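Local coordinates for meso-diaminopimelate dehydrogenase (Clostridium tetani, PDB 3WGQ) that catalyses the NADP-dependent oxidative deamination of the D-configured centre of meso-2,6-diaminopimelate, at the interface of chains A and B. Coordinates in Å, arbitrary orientation; residue numbers count along the deposited sequence, not the author numbering. Chains: chain A/B, Meso-diaminopimelate dehydrogenase.

Contact 1: the interface of chains A and B. Residues chain A 134, 137-138; chain B 127, 282-283, 286, 313.
The flat groups through which A:Ser137 and A:Ile138 meet B:Leu313, B:Ala286 and B:Ser282 are backbone carbonyls and peptides, as no ring takes part. The carbonyl of B:Leu313 is covered on one face by the A:Ser137 side chain: OG stands 3.3 Å from the B:Leu313 oxygen O in a weak hydrogen bond, long and standing above the carbonyl plane, roughly square to the C=O. With OG beside its backbone N (chi1 -60°), A:Ser137 also brings CB to 3.7 Å from B:Leu313 CB, so the residue packs as well as bonds. The peptide joining A:Ser137 to A:Ile138 has the B:Ala286 methyl over one face, CB lying 3.6 Å from A:Ser137 O. One residue on, the carbonyl oxygen O of A:Ile138 faces B:Ser282 CB at 3.3 Å, with the serine OG further off.

The rest is aliphatic. A:Ile138 forks over the partner helix. Its CG2 branch, anti to the backbone N, meets B:Val283 CG2 at 3.5 Å, the two side chains crossing at a slant. The other branch carries CD1 to 3.9 Å from the methyl CB of B:Ala286, whose small side chain may allow the close approach of helix 123-138 to helix 276-297. A:Leu134 works through CD1, which fits between two leucines. Its side chain runs parallel to that of B:Leu313, and A:Leu134 CD1 lies 3.9 Å from B:Leu313 CD1. The same methyl also reaches B:Leu127 CD2, more loosely, at 4.1 Å.

In the fold, chain A contributes the last turns of helix 123-138. Chain B supplies one side of helix 276-297, the end of the 3-10 helix 310-313, and the first turns of its own helix 123-138. Two-fold symmetry repeats the packing with the chains exchanged, so each helix 123-138 gives both its ends to this two-fold interface.

Contact 2: the interface of chains A and B. Residues chain A 272-275, 279; chain B 264-266.
A:Asn272 and B:Val266 pair as antiparallel beta-strand neighbours, so that strand 263-273 of each subunit continues a sheet across the two-chain assembly of this diaminopimelate dehydrogenase, probably the biological dimer. Among the backbone bonds, A:Asn272 N gives to B:Val266 O at 2.9 Å and B:Val266 N returns one to A:Asn272 O. Past the strand end, A:Glu274 N reaches B:Lys264 O at 2.9 Å. A water links A:Asn272 O to B:Lys264 O, beside the backbone bonds that the two oxygens accept.

Side chains also bind backbone. The B:Gln265 amide reads A:Ser275 as a neighbouring strand would: NE2 donates to A:Ser275 O at 2.7 Å, with the acceptor close to the amide plane. Its OE1 accepts from A:Ser275 N in a longer bond of 3.2 Å, bent at the oxygen (115°) and with the donor tilted from the carbonyl plane. The chain folds at chi2 (-78°), which turns the rim of the amide toward the A:Ser275 backbone, and the two bonds fix its rotation. A:Glu274 OE1 accepts from B:Lys264 N at 2.7 Å, the N-H coming from above the carboxylate plane.

Charge plays a looser part. The A:Glu274 and B:Lys264 chains run parallel, but OE2 of the glutamate and NZ of the lysine stay 5.4 Å apart, so any attraction between them would act at a distance.

Apolar contacts are slight and meet the aliphatic part of B:Gln265. A:Phe279 and B:Gln265 run past one another head to tail, ring and amide planes 79° apart, and A:Phe279 CD1 lies 4.1 Å from B:Gln265 CB. Within chain A, A:Leu273 CD2 covers one face of that ring near the rim, and the leucine side chain stands nearly square to B:Gln265.

Contact 1: the interface of chains A and B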
loop_
_atom_site.group_PDB
_atom_site.type_symbol
_atom_site.label_atom_id
_atom_site.label_comp_id
_atom_site.label_asym_id
_atom_site.label_seq_id
_atom_site.Cartn_x
_atom_site.Cartn_y
_atom_site.Cartn_z
ATOM N N LEU A 134 -7.020 -2.138 0.015
ATOM C CA LEU A 134 -6.773 -1.349 -1.187
ATOM C C LEU A 134 -7.036 -2.186 -2.433
ATOM O O LEU A 134 -7.773 -1.769 -3.322
ATOM C CB LEU A 134 -5.330 -0.831 -1.193
ATOM C CG LEU A 134 -4.943 0.102 -2.350
ATOM C CD1 LEU A 134 -5.743 1.389 -2.272
ATOM C CD2 LEU A 134 -3.461 0.406 -2.273
ATOM N N SER A 137 -10.746 -2.670 -2.992
ATOM C CA SER A 137 -11.490 -1.475 -3.362
ATOM C C SER A 137 -11.220 -0.994 -4.776
ATOM O O SER A 137 -12.135 -0.557 -5.473
ATOM C CB SER A 137 -11.185 -0.344 -2.380
ATOM O OG SER A 137 -11.542 -0.719 -1.065
ATOM N N ILE A 138 -9.965 -1.074 -5.200
ATOM C CA ILE A 138 -9.597 -0.619 -6.530
ATOM C C ILE A 138 -10.028 -1.610 -7.606
ATOM O O ILE A 138 -10.442 -1.207 -8.690
ATOM C CB ILE A 138 -8.073 -0.389 -6.635
ATOM C CG1 ILE A 138 -7.601 0.506 -5.486
ATOM C CG2 ILE A 138 -7.741 0.269 -7.967
ATOM C CD1 ILE A 138 -8.239 1.876 -5.482
ATOM N N LEU B 127 -1.881 5.995 -6.078
ATOM C CA LEU B 127 -1.366 4.833 -5.372
ATOM C C LEU B 127 0.150 4.851 -5.199
ATOM O O LEU B 127 0.653 4.457 -4.154
ATOM C CB LEU B 127 -1.793 3.551 -6.093
ATOM C CG LEU B 127 -3.294 3.432 -6.360
ATOM C CD1 LEU B 127 -3.606 2.008 -6.813
ATOM C CD2 LEU B 127 -4.089 3.775 -5.100
ATOM N N SER B 282 -10.828 2.836 -12.517
ATOM C CA SER B 282 -11.242 2.073 -11.339
ATOM C C SER B 282 -10.832 2.790 -10.063
ATOM O O SER B 282 -11.576 2.789 -9.085
ATOM C CB SER B 282 -10.630 0.669 -11.347
ATOM O OG SER B 282 -11.156 -0.100 -12.408
ATOM N N VAL B 283 -9.638 3.384 -10.072
ATOM C CA VAL B 283 -9.141 4.122 -8.918
ATOM C C VAL B 283 -10.021 5.356 -8.730
ATOM O O VAL B 283 -10.419 5.687 -7.615
ATOM C CB VAL B 283 -7.664 4.580 -9.126
ATOM C CG1 VAL B 283 -7.194 5.397 -7.933
ATOM C CG2 VAL B 283 -6.758 3.350 -9.313
ATOM N N ALA B 286 -13.322 4.296 -7.131
ATOM C CA ALA B 286 -13.164 3.926 -5.728
ATOM C C ALA B 286 -13.067 5.185 -4.865
ATOM O O ALA B 286 -13.693 5.282 -3.805
ATOM C CB ALA B 286 -11.917 3.070 -5.545
ATOM N N LEU B 313 -12.663 3.855 1.018
ATOM C CA LEU B 313 -12.680 3.304 -0.334
ATOM C C LEU B 313 -13.554 2.065 -0.463
ATOM O O LEU B 313 -13.811 1.596 -1.571
ATOM C CB LEU B 313 -11.258 2.941 -0.767
ATOM C CG LEU B 313 -10.190 4.040 -0.807
ATOM C CD1 LEU B 313 -8.832 3.388 -1.084
ATOM C CD2 LEU B 313 -10.523 5.073 -1.890
#

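Contact 2: the interface of chains A and B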
loop_
_atom_site.group_PDB
_atom_site.type_symbol
_atom_site.label_atom_id
_atom_site.label_comp_id
_atom_site.label_asym_id
_atom_site.label_seq_id
_atom_site.Cartn_x
_atom_site.Cartn_y
_atom_site.Cartn_z
ATOM N N ASN A 272 10.460 -7.637 2.354
ATOM C CA ASN A 272 11.614 -8.531 2.468
ATOM C C ASN A 272 12.368 -7.940 3.652
ATOM O O ASN A 272 13.095 -6.954 3.512
ATOM C CB ASN A 272 12.486 -8.486 1.213
ATOM C CG ASN A 272 13.510 -9.615 1.182
ATOM O OD1 ASN A 272 14.086 -9.975 2.210
ATOM N ND2 ASN A 272 13.748 -10.167 -0.002
ATOM N N LEU A 273 12.189 -8.546 4.818
ATOM C CA LEU A 273 12.783 -8.031 6.044
ATOM C C LEU A 273 13.926 -8.843 6.641
ATOM O O LEU A 273 13.732 -9.998 7.016
ATOM C CB LEU A 273 11.678 -7.897 7.095
ATOM C CG LEU A 273 10.320 -7.395 6.591
ATOM C CD1 LEU A 273 9.289 -7.540 7.697
ATOM C CD2 LEU A 273 10.441 -5.945 6.130
ATOM N N GLU A 274 15.109 -8.243 6.748
ATOM C CA GLU A 274 16.236 -8.949 7.355
ATOM C C GLU A 274 15.946 -9.101 8.843
ATOM O O GLU A 274 16.368 -10.070 9.475
ATOM C CB GLU A 274 17.547 -8.184 7.180
ATOM C CG GLU A 274 18.003 -8.030 5.754
ATOM C CD GLU A 274 19.509 -7.914 5.645
ATOM O OE1 GLU A 274 20.111 -7.195 6.478
ATOM O OE2 GLU A 274 20.084 -8.535 4.722
ATOM N N SER A 275 15.232 -8.127 9.404
ATOM C CA SER A 275 14.862 -8.174 10.813
ATOM C C SER A 275 13.387 -7.818 10.938
ATOM O O SER A 275 13.010 -6.637 11.018
ATOM C CB SER A 275 15.711 -7.201 11.639
ATOM O OG SER A 275 15.332 -7.243 13.008
ATOM N N PHE A 279 11.313 -4.300 11.997
ATOM C CA PHE A 279 10.438 -3.662 11.024
ATOM C C PHE A 279 9.111 -3.366 11.723
ATOM O O PHE A 279 8.557 -2.274 11.599
ATOM C CB PHE A 279 10.190 -4.561 9.809
ATOM C CG PHE A 279 9.394 -3.889 8.730
ATOM C CD1 PHE A 279 9.972 -2.896 7.936
ATOM C CD2 PHE A 279 8.046 -4.197 8.542
ATOM C CE1 PHE A 279 9.214 -2.223 6.982
ATOM C CE2 PHE A 279 7.281 -3.529 7.589
ATOM C CZ PHE A 279 7.865 -2.538 6.806
ATOM N N LYS B 264 18.750 -4.821 6.665
ATOM C CA LYS B 264 18.107 -4.410 5.414
ATOM C C LYS B 264 16.607 -4.681 5.426
ATOM O O LYS B 264 16.178 -5.819 5.601
ATOM C CB LYS B 264 18.730 -5.154 4.228
ATOM C CG LYS B 264 20.235 -4.964 4.073
ATOM C CD LYS B 264 20.792 -5.952 3.058
ATOM C CE LYS B 264 22.267 -5.704 2.786
ATOM N NZ LYS B 264 22.491 -4.360 2.187
ATOM N N GLN B 265 15.816 -3.632 5.232
ATOM C CA GLN B 265 14.364 -3.769 5.211
ATOM C C GLN B 265 13.901 -3.191 3.881
ATOM O O GLN B 265 14.206 -2.044 3.553
ATOM C CB GLN B 265 13.746 -3.002 6.385
ATOM C CG GLN B 265 14.473 -3.223 7.712
ATOM C CD GLN B 265 14.138 -4.545 8.391
ATOM O OE1 GLN B 265 14.133 -5.607 7.765
ATOM N NE2 GLN B 265 13.871 -4.481 9.685
ATOM N N VAL B 266 13.169 -3.990 3.111
ATOM C CA VAL B 266 12.701 -3.555 1.802
ATOM C C VAL B 266 11.189 -3.684 1.655
ATOM O O VAL B 266 10.606 -4.727 1.967
ATOM C CB VAL B 266 13.382 -4.373 0.670
ATOM C CG1 VAL B 266 12.879 -3.908 -0.688
ATOM C CG2 VAL B 266 14.898 -4.214 0.747
HETATM O O HOH W 1 15.997 -7.125 3.271
#

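The C-alpha centres of contact 1 and contact 2 lie about 27 Å apart on one two-fold interface, and the residues given for them do not overlap. They do share an element: the helix that starts at residue 276 presents B:Ser282, B:Val283 and B:Ala286 in contact 1 and A:Phe279 in contact 2, each from its own subunit. Strand 263-273 leads through residues 274 and 275 straight into that helix, so a subunit carries both surfaces on consecutive elements. With their twins, the contacts tie the subunits together at separate points, which would resist sliding or twisting of one subunit against the other.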